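Beta/alpha-amylase (Paenibacillus polymyxa, PDB 3VOC) hydrolyses starch as the beta-amylase part of a larger secreted precursor, removing successive maltose units from the non-reducing ends of alpha-1,4-glucan chains. Local coordinates at residues L14-D19 / W57-T62; T29-G34 / A70-V75; T196-K201 / G242-S247; W248-L253 / N306-K311. One frame throughout, in Å; residues are numbered along the deposited sequence. Where two conformers were deposited one is given.

Contact 1 (L14-D19 / W57-T62); sequences LAKIND and WSYYKT
The one hydrogen bond between these segments runs from the backbone N of Ile17 to the phenolic OH of Tyr59. It is 2.9 Å long and almost perfectly straight, with 176° at the hydrogen, and Ile17 N arrives at the edge of the ring, near its plane. Tyr59 sits in the first turn of helix 58-69; with CG anti to the backbone N (chi1 168°), its ring reaches out to the loop between strand 7-11 and helix 20-32.

Carbon contacts lie beside this bond. The extended chain of Lys16 slides past the ring in the opposite direction, CG lying 3.6 Å from Tyr59 CE1 and CE lying 3.9 Å from Tyr59 CD1. Ile17 crosses the tyrosine at about a right angle, its CB 4.2 Å from Tyr59 CE1, and its CG1 packs against the hydroxyl, 3.3 Å from Tyr59 OH. Within the helix, the Tyr59 ring brings CD2 over the centre of the Tyr60 ring, 3.7 Å above its plane.

Because the phenol accepts from a main-chain N-H, the bond holds the loop through its backbone at Ile17, not through a side-chain polar group, while the Lys16 methylenes lie along the ring and Ile17 packs beside the hydroxyl.

Contact 2 (T29-G34 / A70-V75); sequences TLKNNG and AGLKWV
Lys31, near the end of helix 20-32, makes almost the whole of this contact. Its NZ donates a hydrogen bond of 3.0 Å to Gly71 O; the nitrogen approaches from above the plane of the carbonyl, 37° out, and so misses the lone-pair directions. The methylenes follow the same backbone: Lys31 CG lies 3.3 Å from Ala70 O, and Lys31 CE comes to 3.2 Å from Gly71 O. Leu72, a buried residue, meets the aliphatic part of the lysine, with Leu72 CD2 3.8 Å from Lys31 CD, so one side chain serves both a polar and an apolar neighbour.

The bend in the lysine explains this course. CG is anti to the backbone N, and the turn at chi2 (68°) lays the rest of the chain along the turn 70-71. Gly71, with no side chain, leaves room there for the lysine's CE.

Further out, both helix ends are fixed by Schellman motifs, Gly34 closing helix 20-32 and Gly71 closing helix 58-69, each with positive phi. Asn33 ND2 adds a 2.8 Å bond back to Thr29 O in the last turn of the first helix. Leu72 also rests on Ile38 of strand 37-43 and Val67 of helix 58-69, while Lys73 and Val75 pair through their backbones with strand 37-43 and the residue before it.

Here the C-terminal end of one barrel helix meets the turn that leads from the next helix into strand 73-79, at the N-terminal ends of the strands, as expected of successive beta-alpha units in a TIM barrel.

Contact 3 (T196-K201 / G242-S247); sequences TAMNDK and GKDFLS
Lys201 NZ donates to Asp244 OD1 at 2.8 Å, a salt bridge that uses the syn lone pair, on the side of the other oxygen. That other oxygen, OD2, takes hydrogen bonds from Tyr202 OH and from Trp212 NE1, so three groups hold one buried carboxylate. The three would restrict its rotation, and the lysine's charge would probably favour the ionised form.

The lysine comes from the direction opposite to the aspartate. Its chain is extended throughout, with CG anti to the backbone N (chi1 178°), and this full reach lets an exposed residue deliver its ammonium to a buried acid.

Met198 supplies the apolar side. Bent at chi2 and chi3, it crosses Asp244 obliquely and sets SD 3.8 Å from both Asp244 CB and Asp244 CG. The sulfur packs against the CB-CG part of the aspartate, including its carboxylate carbon, while the lysine takes its OD1.

The contact joins helix 188-202 to the first turns of the long helix 240-268. Helix 205-212 completes the cluster, since its Ile208 and Trp212 touch Met198 and the same Trp212 binds the aspartate. Phe245 turns away from the contact to meet Phe183 edge-to-face and pack on Pro224 and Pro225. All three helices lie between strands 153-156 and 275-279, so the contact packs the long helical excursion between the fourth and fifth strands of the TIM barrel.

Contact 4 (W248-L253 / N306-K311); sequences WYQSVL and NRLIQK
The axes of segments 248-253 and 306-311 run nearly parallel, 10.7 Å apart at a crossing angle of -16°, with Gln250 and Leu308 the nearest residues by CA. Into this gap Gln250 and Arg307 extend side by side in opposite directions, their amide and guanidinium planes 61° apart. Arg307 NH2 reaches 3.8 Å from Gln250 CB and lies 3.6 Å from Ser251 N at the guanidinium edge, a packing approach and not a hydrogen bond. The bend at chi3 (88°) of Arg307 turns its flat end along helix 240-268, where NH2 makes a salt bridge with Glu254 and NH1 a probable hydrogen bond to Ser247.

These are neighbouring helices on the outside of the TIM barrel: helix 240-268 leads to strand 275-279, and helix 305-315 leads to the next strand, 318-321.

Gln250, with CG anti to the backbone N and the chain extended beyond, carries its buried amide across to the other helix. Its NE2 lies 3.6 Å from Leu308 CB, and 3.5 Å from Leu308 N without bonding to it, both being donors. The amide is satisfied by other groups: OE1 accepts from the backbone N of Tyr303 and of Asp304, just ahead of helix 305-315, and NE2 donates to Glu254. Glu254 thus receives both Gln250 and Arg307, one on each carboxylate oxygen. Leu308 crosses the glutamine at a slant and packs against Ile280 and Tyr302.

In the fold
The four contacts form two pairs on opposite sides of the chain's centre. Contacts 1 and 2, with centres 17 Å apart, interlock along the sequence and touch where Tyr60 CD1 meets Trp74 CZ2 at 4.2 Å. Contacts 3 and 4, 13 Å apart between centres, share helix 240-268 and are joined by a probable hydrogen bond of 2.8 Å from Arg307 NH1 to Ser247 OG. Between the pairs the nearest atoms stay at least about 19 Å apart. Contact 4 stops short of the active site, the Leu308 side chain about 10 Å from that of Glu163, the predicted proton donor; the side chain of Tyr59 is about 9 Å from that of Asp41, which probably binds substrate.

Contact 1 (L14-D19 / W57-T62)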
loop_
_atom_site.group_PDB
_atom_site.type_symbol
_atom_site.label_atom_id
_atom_site.label_comp_id
_atom_site.label_asym_id
_atom_site.label_seq_id
_atom_site.Cartn_x
_atom_site.Cartn_y
_atom_site.Cartn_z
ATOM N N LEU A 14 -8.444 -7.681 -12.073
ATOM C CA LEU A 14 -7.537 -8.453 -11.226
ATOM C C LEU A 14 -6.961 -9.653 -11.978
ATOM O O LEU A 14 -5.739 -9.827 -12.027
ATOM C CB LEU A 14 -8.246 -8.908 -9.936
ATOM C CG LEU A 14 -7.389 -9.698 -8.946
ATOM C CD1 LEU A 14 -6.241 -8.846 -8.407
ATOM C CD2 LEU A 14 -8.258 -10.254 -7.777
ATOM N N ALA A 15 -7.857 -10.465 -12.553
ATOM C CA ALA A 15 -7.500 -11.654 -13.344
ATOM C C ALA A 15 -6.692 -11.317 -14.597
ATOM O O ALA A 15 -6.955 -10.314 -15.261
ATOM C CB ALA A 15 -8.784 -12.436 -13.738
ATOM N N LYS A 16 -5.702 -12.154 -14.909
ATOM C CA LYS A 16 -4.894 -11.974 -16.110
ATOM C C LYS A 16 -5.814 -11.878 -17.317
ATOM O O LYS A 16 -6.814 -12.601 -17.394
ATOM C CB LYS A 16 -3.930 -13.144 -16.281
ATOM C CG LYS A 16 -2.932 -12.957 -17.405
ATOM C CD LYS A 16 -2.167 -14.249 -17.635
ATOM C CE LYS A 16 -1.428 -14.241 -18.962
ATOM N NZ LYS A 16 -0.918 -15.612 -19.282
ATOM N N ILE A 17 -5.507 -10.964 -18.230
ATOM C CA ILE A 17 -6.335 -10.785 -19.409
ATOM C C ILE A 17 -6.162 -11.993 -20.322
ATOM O O ILE A 17 -5.062 -12.262 -20.784
ATOM C CB ILE A 17 -5.954 -9.520 -20.225
ATOM C CG1 ILE A 17 -5.902 -8.261 -19.336
ATOM C CG2 ILE A 17 -6.906 -9.357 -21.429
ATOM C CD1 ILE A 17 -7.219 -7.867 -18.756
ATOM N N ASN A 18 -7.252 -12.702 -20.576
ATOM C CA ASN A 18 -7.228 -13.812 -21.521
ATOM C C ASN A 18 -8.140 -13.589 -22.733
ATOM O O ASN A 18 -8.169 -14.405 -23.647
ATOM C CB ASN A 18 -7.569 -15.137 -20.814
ATOM C CG ASN A 18 -9.025 -15.204 -20.365
ATOM O OD1 ASN A 18 -9.664 -14.175 -20.098
ATOM N ND2 ASN A 18 -9.565 -16.421 -20.291
ATOM N N ASP A 19 -8.890 -12.494 -22.732
ATOM C CA ASP A 19 -9.705 -12.109 -23.874
ATOM C C ASP A 19 -9.389 -10.652 -24.184
ATOM O O ASP A 19 -9.985 -9.741 -23.600
ATOM C CB ASP A 19 -11.184 -12.298 -23.534
ATOM C CG ASP A 19 -12.118 -11.932 -24.685
ATOM O OD1 ASP A 19 -11.683 -11.311 -25.678
ATOM O OD2 ASP A 19 -13.315 -12.250 -24.564
ATOM N N TRP A 57 8.517 -9.495 -19.708
ATOM C CA TRP A 57 7.650 -8.321 -19.730
ATOM C C TRP A 57 6.596 -8.388 -20.831
ATOM O O TRP A 57 5.825 -7.436 -20.988
ATOM C CB TRP A 57 8.484 -7.039 -19.900
ATOM C CG TRP A 57 9.411 -6.758 -18.749
ATOM C CD1 TRP A 57 10.768 -6.929 -18.729
ATOM C CD2 TRP A 57 9.056 -6.251 -17.455
ATOM N NE1 TRP A 57 11.278 -6.548 -17.511
ATOM C CE2 TRP A 57 10.248 -6.127 -16.712
ATOM C CE3 TRP A 57 7.848 -5.863 -16.861
ATOM C CZ2 TRP A 57 10.267 -5.650 -15.395
ATOM C CZ3 TRP A 57 7.863 -5.390 -15.560
ATOM C CH2 TRP A 57 9.063 -5.291 -14.838
ATOM N N SER A 58 6.545 -9.494 -21.587
ATOM C CA SER A 58 5.746 -9.516 -22.834
ATOM C C SER A 58 4.247 -9.283 -22.596
ATOM O O SER A 58 3.611 -8.522 -23.314
ATOM C CB SER A 58 5.973 -10.801 -23.651
ATOM O OG SER A 58 5.625 -11.958 -22.905
ATOM N N TYR A 59 3.692 -9.914 -21.573
ATOM C CA TYR A 59 2.284 -9.672 -21.236
ATOM C C TYR A 59 1.990 -8.189 -20.932
ATOM O O TYR A 59 0.966 -7.646 -21.359
ATOM C CB TYR A 59 1.848 -10.573 -20.084
ATOM C CG TYR A 59 0.508 -10.204 -19.479
ATOM C CD1 TYR A 59 -0.682 -10.601 -20.084
ATOM C CD2 TYR A 59 0.435 -9.483 -18.279
ATOM C CE1 TYR A 59 -1.924 -10.271 -19.523
ATOM C CE2 TYR A 59 -0.798 -9.167 -17.701
ATOM C CZ TYR A 59 -1.971 -9.564 -18.329
ATOM O OH TYR A 59 -3.192 -9.246 -17.769
ATOM N N TYR A 60 2.875 -7.531 -20.194
ATOM C CA TYR A 60 2.638 -6.131 -19.866
ATOM C C TYR A 60 2.901 -5.178 -21.019
ATOM O O TYR A 60 2.310 -4.110 -21.082
ATOM C CB TYR A 60 3.375 -5.713 -18.590
ATOM C CG TYR A 60 2.700 -6.283 -17.378
ATOM C CD1 TYR A 60 1.442 -5.816 -16.986
ATOM C CD2 TYR A 60 3.295 -7.327 -16.631
ATOM C CE1 TYR A 60 0.795 -6.350 -15.875
ATOM C CE2 TYR A 60 2.648 -7.867 -15.491
ATOM C CZ TYR A 60 1.400 -7.369 -15.133
ATOM O OH TYR A 60 0.724 -7.863 -14.039
ATOM N N LYS A 61 3.764 -5.572 -21.948
ATOM C CA LYS A 61 3.927 -4.793 -23.177
ATOM C C LYS A 61 2.631 -4.892 -23.994
ATOM O O LYS A 61 2.130 -3.889 -24.497
ATOM C CB LYS A 61 5.149 -5.259 -23.972
ATOM C CG LYS A 61 6.466 -4.677 -23.458
ATOM C CD LYS A 61 7.669 -5.422 -24.009
ATOM C CE LYS A 61 8.992 -4.736 -23.582
ATOM N NZ LYS A 61 10.171 -5.694 -23.649
ATOM N N THR A 62 2.055 -6.090 -24.070
ATOM C CA THR A 62 0.748 -6.260 -24.725
ATOM C C THR A 62 -0.342 -5.419 -24.050
ATOM O O THR A 62 -1.144 -4.753 -24.723
ATOM C CB THR A 62 0.327 -7.739 -24.747
ATOM O OG1 THR A 62 1.352 -8.513 -25.385
ATOM C CG2 THR A 62 -0.986 -7.919 -25.507
#

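Contact 2 (T29-G34 / A70-V75)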
loop_
_atom_site.group_PDB
_atom_site.type_symbol
_atom_site.label_atom_id
_atom_site.label_comp_id
_atom_site.label_asym_id
_atom_site.label_seq_id
_atom_site.Cartn_x
_atom_site.Cartn_y
_atom_site.Cartn_z
ATOM N N THR A 29 -14.676 2.201 -24.197
ATOM C CA THR A 29 -15.780 2.791 -23.451
ATOM C C THR A 29 -15.283 3.745 -22.346
ATOM O O THR A 29 -15.783 4.861 -22.232
ATOM C CB THR A 29 -16.721 1.698 -22.911
ATOM O OG1 THR A 29 -17.305 1.001 -24.030
ATOM C CG2 THR A 29 -17.838 2.294 -22.061
ATOM N N LEU A 30 -14.276 3.332 -21.565
ATOM C CA LEU A 30 -13.721 4.233 -20.536
ATOM C C LEU A 30 -13.180 5.516 -21.153
ATOM O O LEU A 30 -13.436 6.610 -20.642
ATOM C CB LEU A 30 -12.629 3.551 -19.708
ATOM C CG LEU A 30 -13.088 2.411 -18.799
ATOM C CD1 LEU A 30 -11.901 1.922 -17.989
ATOM C CD2 LEU A 30 -14.206 2.852 -17.844
ATOM N N LYS A 31 -12.432 5.382 -22.247
ATOM C CA LYS A 31 -11.880 6.548 -22.935
ATOM C C LYS A 31 -12.996 7.479 -23.415
ATOM O O LYS A 31 -12.896 8.710 -23.285
ATOM C CB LYS A 31 -11.013 6.104 -24.118
ATOM C CG LYS A 31 -10.431 7.261 -24.961
ATOM C CD LYS A 31 -9.395 8.066 -24.208
ATOM C CE LYS A 31 -8.921 9.267 -25.041
ATOM N NZ LYS A 31 -8.018 10.114 -24.211
ATOM N N ASN A 32 -14.057 6.887 -23.958
ATOM C CA ASN A 32 -15.202 7.653 -24.461
ATOM C C ASN A 32 -15.909 8.458 -23.349
ATOM O O ASN A 32 -16.620 9.429 -23.625
ATOM C CB ASN A 32 -16.186 6.706 -25.143
ATOM C CG ASN A 32 -17.132 7.421 -26.071
ATOM O OD1 ASN A 32 -16.768 8.430 -26.693
ATOM N ND2 ASN A 32 -18.360 6.904 -26.183
ATOM N N ASN A 33 -15.716 8.036 -22.101
ATOM C CA ASN A 33 -16.297 8.721 -20.955
ATOM C C ASN A 33 -15.353 9.743 -20.309
ATOM O O ASN A 33 -15.711 10.383 -19.318
ATOM C CB ASN A 33 -16.807 7.728 -19.908
ATOM C CG ASN A 33 -18.111 7.078 -20.310
ATOM O OD1 ASN A 33 -19.173 7.447 -19.800
ATOM N ND2 ASN A 33 -18.045 6.105 -21.219
ATOM N N GLY A 34 -14.161 9.900 -20.874
ATOM C CA GLY A 34 -13.214 10.895 -20.375
ATOM C C GLY A 34 -12.248 10.359 -19.332
ATOM O O GLY A 34 -11.518 11.126 -18.720
ATOM N N ALA A 70 -6.071 2.441 -27.275
ATOM C CA ALA A 70 -7.365 3.035 -26.907
ATOM C C ALA A 70 -7.284 4.533 -26.590
ATOM O O ALA A 70 -8.297 5.161 -26.280
ATOM C CB ALA A 70 -7.995 2.270 -25.746
ATOM N N GLY A 71 -6.083 5.099 -26.670
ATOM C CA GLY A 71 -5.878 6.514 -26.409
ATOM C C GLY A 71 -5.814 6.876 -24.932
ATOM O O GLY A 71 -5.951 8.037 -24.587
ATOM N N LEU A 72 -5.619 5.881 -24.068
ATOM C CA LEU A 72 -5.483 6.099 -22.635
ATOM C C LEU A 72 -4.024 6.175 -22.179
ATOM O O LEU A 72 -3.129 5.638 -22.842
ATOM C CB LEU A 72 -6.177 4.973 -21.867
ATOM C CG LEU A 72 -7.692 4.938 -22.062
ATOM C CD1 LEU A 72 -8.269 3.543 -21.803
ATOM C CD2 LEU A 72 -8.344 5.999 -21.172
ATOM N N LYS A 73 -3.802 6.848 -21.051
ATOM C CA LYS A 73 -2.533 6.750 -20.334
ATOM C C LYS A 73 -2.462 5.458 -19.532
ATOM O O LYS A 73 -3.493 4.841 -19.227
ATOM C CB LYS A 73 -2.324 7.937 -19.384
ATOM C CG LYS A 73 -2.269 9.293 -20.054
ATOM C CD LYS A 73 -1.528 9.270 -21.364
ATOM C CE LYS A 73 -1.514 10.664 -21.990
ATOM N NZ LYS A 73 -0.619 11.537 -21.200
ATOM N N TRP A 74 -1.232 5.057 -19.200
ATOM C CA TRP A 74 -0.990 3.838 -18.412
ATOM C C TRP A 74 -0.217 4.136 -17.134
ATOM O O TRP A 74 0.862 4.705 -17.187
ATOM C CB TRP A 74 -0.208 2.810 -19.231
ATOM C CG TRP A 74 -0.180 1.421 -18.594
ATOM C CD1 TRP A 74 -1.259 0.709 -18.110
ATOM C CD2 TRP A 74 0.970 0.580 -18.397
ATOM N NE1 TRP A 74 -0.843 -0.513 -17.626
ATOM C CE2 TRP A 74 0.514 -0.622 -17.795
ATOM C CE3 TRP A 74 2.340 0.720 -18.678
ATOM C CZ2 TRP A 74 1.386 -1.675 -17.458
ATOM C CZ3 TRP A 74 3.207 -0.334 -18.347
ATOM C CH2 TRP A 74 2.728 -1.507 -17.738
ATOM N N VAL A 75 -0.768 3.744 -15.988
ATOM C CA VAL A 75 -0.085 3.968 -14.711
ATOM C C VAL A 75 0.257 2.626 -14.096
ATOM O O VAL A 75 -0.608 1.957 -13.515
ATOM C CB VAL A 75 -0.907 4.834 -13.735
ATOM C CG1 VAL A 75 -0.187 4.954 -12.361
ATOM C CG2 VAL A 75 -1.164 6.220 -14.347
#

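Contact 3 (T196-K201 / G242-S247)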
loop_
_atom_site.group_PDB
_atom_site.type_symbol
_atom_site.label_atom_id
_atom_site.label_comp_id
_atom_site.label_asym_id
_atom_site.label_seq_id
_atom_site.Cartn_x
_atom_site.Cartn_y
_atom_site.Cartn_z
ATOM N N THR A 196 18.677 -4.468 18.722
ATOM C CA THR A 196 19.790 -3.675 18.201
ATOM C C THR A 196 19.422 -2.188 18.151
ATOM O O THR A 196 20.217 -1.324 18.557
ATOM C CB THR A 196 20.249 -4.190 16.819
ATOM O OG1 THR A 196 20.545 -5.579 16.916
ATOM C CG2 THR A 196 21.503 -3.469 16.343
ATOM N N ALA A 197 18.217 -1.888 17.678
ATOM C CA ALA A 197 17.748 -0.502 17.642
ATOM C C ALA A 197 17.738 0.131 19.043
ATOM O O ALA A 197 18.099 1.313 19.203
ATOM C CB ALA A 197 16.360 -0.419 17.009
ATOM N N MET A 198 17.343 -0.629 20.063
ATOM C CA MET A 198 17.317 -0.059 21.415
ATOM C C MET A 198 18.705 0.069 22.040
ATOM O O MET A 198 18.992 1.033 22.766
ATOM C CB MET A 198 16.379 -0.848 22.325
ATOM C CG MET A 198 14.905 -0.782 21.877
ATOM S SD MET A 198 14.245 0.897 21.782
ATOM C CE MET A 198 14.358 1.218 19.999
ATOM N N ASN A 199 19.555 -0.914 21.778
ATOM C CA ASN A 199 20.969 -0.820 22.175
ATOM C C ASN A 199 21.685 0.379 21.530
ATOM O O ASN A 199 22.409 1.116 22.211
ATOM C CB ASN A 199 21.714 -2.107 21.854
ATOM C CG ASN A 199 22.993 -2.261 22.678
ATOM O OD1 ASN A 199 22.958 -2.274 23.913
ATOM N ND2 ASN A 199 24.124 -2.385 21.993
ATOM N N ASP A 200 21.464 0.577 20.235
ATOM C CA ASP A 200 21.974 1.760 19.531
ATOM C C ASP A 200 21.416 3.063 20.072
ATOM O O ASP A 200 22.145 4.054 20.184
ATOM C CB ASP A 200 21.691 1.672 18.026
ATOM C CG ASP A 200 22.530 0.620 17.343
ATOM O OD1 ASP A 200 23.474 0.110 17.985
ATOM O OD2 ASP A 200 22.242 0.293 16.171
ATOM N N LYS A 201 20.128 3.076 20.408
ATOM C CA LYS A 201 19.520 4.307 20.908
ATOM C C LYS A 201 20.036 4.660 22.316
ATOM O O LYS A 201 20.495 5.777 22.552
ATOM C CB LYS A 201 17.992 4.220 20.896
ATOM C CG LYS A 201 17.303 5.463 21.446
ATOM C CD LYS A 201 15.783 5.417 21.313
ATOM C CE LYS A 201 15.155 6.711 21.813
ATOM N NZ LYS A 201 13.683 6.731 21.566
ATOM N N GLY A 242 6.441 0.990 25.300
ATOM C CA GLY A 242 5.442 0.887 24.234
ATOM C C GLY A 242 5.640 1.919 23.139
ATOM O O GLY A 242 5.482 1.612 21.947
ATOM N N LYS A 243 6.002 3.139 23.538
ATOM C CA LYS A 243 6.312 4.191 22.579
ATOM C C LYS A 243 7.568 3.870 21.787
ATOM O O LYS A 243 7.599 4.087 20.590
ATOM C CB LYS A 243 6.447 5.566 23.253
ATOM C CG LYS A 243 5.120 6.150 23.749
ATOM C CD LYS A 243 5.344 7.400 24.617
ATOM C CE LYS A 243 4.101 8.302 24.629
ATOM N NZ LYS A 243 2.843 7.556 24.959
ATOM N N ASP A 244 8.603 3.370 22.460
ATOM C CA ASP A 244 9.800 2.917 21.760
ATOM C C ASP A 244 9.492 1.792 20.769
ATOM O O ASP A 244 10.011 1.791 19.653
ATOM C CB ASP A 244 10.893 2.465 22.747
ATOM C CG ASP A 244 11.864 3.577 23.090
ATOM O OD1 ASP A 244 12.182 4.399 22.204
ATOM O OD2 ASP A 244 12.343 3.626 24.241
ATOM N N PHE A 245 8.676 0.820 21.183
ATOM C CA PHE A 245 8.336 -0.272 20.277
ATOM C C PHE A 245 7.577 0.246 19.038
ATOM O O PHE A 245 7.936 -0.081 17.902
ATOM C CB PHE A 245 7.518 -1.391 20.948
ATOM C CG PHE A 245 6.942 -2.359 19.949
ATOM C CD1 PHE A 245 7.782 -3.231 19.255
ATOM C CD2 PHE A 245 5.582 -2.356 19.653
ATOM C CE1 PHE A 245 7.285 -4.096 18.296
ATOM C CE2 PHE A 245 5.071 -3.227 18.695
ATOM C CZ PHE A 245 5.939 -4.107 18.014
ATOM N N LEU A 246 6.530 1.040 19.266
ATOM C CA LEU A 246 5.693 1.513 18.165
ATOM C C LEU A 246 6.443 2.445 17.244
ATOM O O LEU A 246 6.244 2.393 16.035
ATOM C CB LEU A 246 4.437 2.221 18.690
ATOM C CG LEU A 246 3.313 1.332 19.205
ATOM C CD1 LEU A 246 2.168 2.197 19.698
ATOM C CD2 LEU A 246 2.832 0.366 18.117
ATOM N N SER A 247 7.288 3.314 17.811
ATOM C CA SER A 247 8.120 4.199 16.987
ATOM C C SER A 247 9.080 3.397 16.110
ATOM O O SER A 247 9.235 3.687 14.910
ATOM C CB SER A 247 8.892 5.198 17.856
ATOM O OG SER A 247 9.650 6.073 17.044
#

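Contact 4 (W248-L253 / N306-K311)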
loop_
_atom_site.group_PDB
_atom_site.type_symbol
_atom_site.label_atom_id
_atom_site.label_comp_id
_atom_site.label_asym_id
_atom_site.label_seq_id
_atom_site.Cartn_x
_atom_site.Cartn_y
_atom_site.Cartn_z
ATOM N N TRP A 248 9.724 2.389 16.705
ATOM C CA TRP A 248 10.633 1.529 15.946
ATOM C C TRP A 248 9.878 0.745 14.855
ATOM O O TRP A 248 10.330 0.629 13.717
ATOM C CB TRP A 248 11.383 0.542 16.866
ATOM C CG TRP A 248 12.037 -0.557 16.052
ATOM C CD1 TRP A 248 13.229 -0.479 15.370
ATOM C CD2 TRP A 248 11.512 -1.868 15.797
ATOM N NE1 TRP A 248 13.479 -1.669 14.720
ATOM C CE2 TRP A 248 12.445 -2.539 14.971
ATOM C CE3 TRP A 248 10.341 -2.544 16.194
ATOM C CZ2 TRP A 248 12.245 -3.849 14.523
ATOM C CZ3 TRP A 248 10.141 -3.845 15.749
ATOM C CH2 TRP A 248 11.103 -4.492 14.932
ATOM N N TYR A 249 8.730 0.204 15.237
ATOM C CA TYR A 249 7.892 -0.604 14.354
ATOM C C TYR A 249 7.548 0.218 13.103
ATOM O O TYR A 249 7.711 -0.256 11.968
ATOM C CB TYR A 249 6.644 -0.990 15.135
ATOM C CG TYR A 249 5.741 -2.040 14.525
ATOM C CD1 TYR A 249 6.223 -3.314 14.182
ATOM C CD2 TYR A 249 4.379 -1.773 14.342
ATOM C CE1 TYR A 249 5.346 -4.293 13.665
ATOM C CE2 TYR A 249 3.512 -2.732 13.821
ATOM C CZ TYR A 249 3.998 -3.985 13.484
ATOM O OH TYR A 249 3.120 -4.916 12.947
ATOM N N GLN A 250 7.127 1.463 13.319
ATOM C CA GLN A 250 6.873 2.396 12.215
ATOM C C GLN A 250 8.147 2.753 11.446
ATOM O O GLN A 250 8.118 2.802 10.204
ATOM C CB GLN A 250 6.153 3.668 12.685
ATOM C CG GLN A 250 5.902 4.660 11.524
ATOM C CD GLN A 250 4.973 5.800 11.882
ATOM O OE1 GLN A 250 3.920 5.593 12.485
ATOM N NE2 GLN A 250 5.355 7.023 11.495
ATOM N N SER A 251 9.259 2.979 12.164
ATOM C CA SER A 251 10.540 3.355 11.511
ATOM C C SER A 251 11.035 2.350 10.453
ATOM O O SER A 251 11.663 2.746 9.452
ATOM C CB SER A 251 11.654 3.644 12.540
ATOM O OG SER A 251 12.218 2.433 13.045
ATOM N N VAL A 252 10.758 1.062 10.675
ATOM C CA VAL A 252 11.059 0.011 9.700
ATOM C C VAL A 252 10.356 0.266 8.351
ATOM O O VAL A 252 10.990 0.187 7.287
ATOM C CB VAL A 252 10.734 -1.402 10.264
ATOM C CG1 VAL A 252 10.848 -2.483 9.190
ATOM C CG2 VAL A 252 11.666 -1.739 11.435
ATOM N N LEU A 253 9.065 0.575 8.395
ATOM C CA LEU A 253 8.328 0.974 7.190
ATOM C C LEU A 253 8.879 2.256 6.584
ATOM O O LEU A 253 9.004 2.366 5.358
ATOM C CB LEU A 253 6.834 1.150 7.493
ATOM C CG LEU A 253 6.098 -0.091 8.013
ATOM C CD1 LEU A 253 4.669 0.288 8.432
ATOM C CD2 LEU A 253 6.075 -1.204 6.944
ATOM N N ASN A 306 1.800 12.106 11.200
ATOM C CA ASN A 306 2.586 13.298 10.838
ATOM C C ASN A 306 3.974 12.857 10.369
ATOM O O ASN A 306 4.476 13.311 9.351
ATOM C CB ASN A 306 2.729 14.283 12.013
ATOM C CG ASN A 306 1.457 15.079 12.286
ATOM O OD1 ASN A 306 0.865 15.694 11.384
ATOM N ND2 ASN A 306 1.049 15.103 13.547
ATOM N N ARG A 307 4.591 11.962 11.132
ATOM C CA ARG A 307 5.933 11.515 10.818
ATOM C C ARG A 307 5.951 10.652 9.567
ATOM O O ARG A 307 6.873 10.745 8.772
ATOM C CB ARG A 307 6.511 10.714 11.975
ATOM C CG ARG A 307 8.024 10.669 11.968
ATOM C CD ARG A 307 8.499 9.910 13.190
ATOM N NE ARG A 307 8.572 8.475 12.920
ATOM C CZ ARG A 307 8.662 7.542 13.859
ATOM N NH1 ARG A 307 8.627 7.882 15.141
ATOM N NH2 ARG A 307 8.778 6.262 13.515
ATOM N N LEU A 308 4.954 9.786 9.421
ATOM C CA LEU A 308 4.911 8.885 8.271
ATOM C C LEU A 308 4.767 9.694 6.987
ATOM O O LEU A 308 5.447 9.418 5.986
ATOM C CB LEU A 308 3.744 7.901 8.407
ATOM C CG LEU A 308 3.603 6.848 7.288
ATOM C CD1 LEU A 308 4.835 5.939 7.199
ATOM C CD2 LEU A 308 2.381 6.003 7.533
ATOM N N ILE A 309 3.894 10.697 7.018
ATOM C CA ILE A 309 3.619 11.498 5.815
ATOM C C ILE A 309 4.805 12.407 5.521
ATOM O O ILE A 309 5.129 12.649 4.362
ATOM C CB ILE A 309 2.235 12.216 5.899
ATOM C CG1 ILE A 309 1.113 11.155 5.879
ATOM C CG2 ILE A 309 2.005 13.143 4.700
ATOM C CD1 ILE A 309 -0.263 11.678 6.382
ATOM N N GLN A 310 5.484 12.867 6.576
ATOM C CA GLN A 310 6.771 13.559 6.408
ATOM C C GLN A 310 7.793 12.736 5.606
ATOM O O GLN A 310 8.563 13.302 4.812
ATOM C CB GLN A 310 7.374 13.973 7.757
ATOM C CG GLN A 310 8.689 14.797 7.617
ATOM C CD GLN A 310 8.521 16.083 6.830
ATOM O OE1 GLN A 310 9.339 16.410 5.941
ATOM N NE2 GLN A 310 7.457 16.825 7.138
ATOM N N LYS A 311 7.805 11.415 5.814
ATOM C CA LYS A 311 8.717 10.547 5.073
ATOM C C LYS A 311 8.372 10.502 3.582
ATOM O O LYS A 311 9.276 10.423 2.748
ATOM C CB LYS A 311 8.768 9.136 5.683
ATOM C CG LYS A 311 9.872 8.248 5.131
ATOM C CD LYS A 311 11.251 8.626 5.689
ATOM C CE LYS A 311 12.338 7.716 5.145
ATOM N NZ LYS A 311 13.675 8.375 5.307
#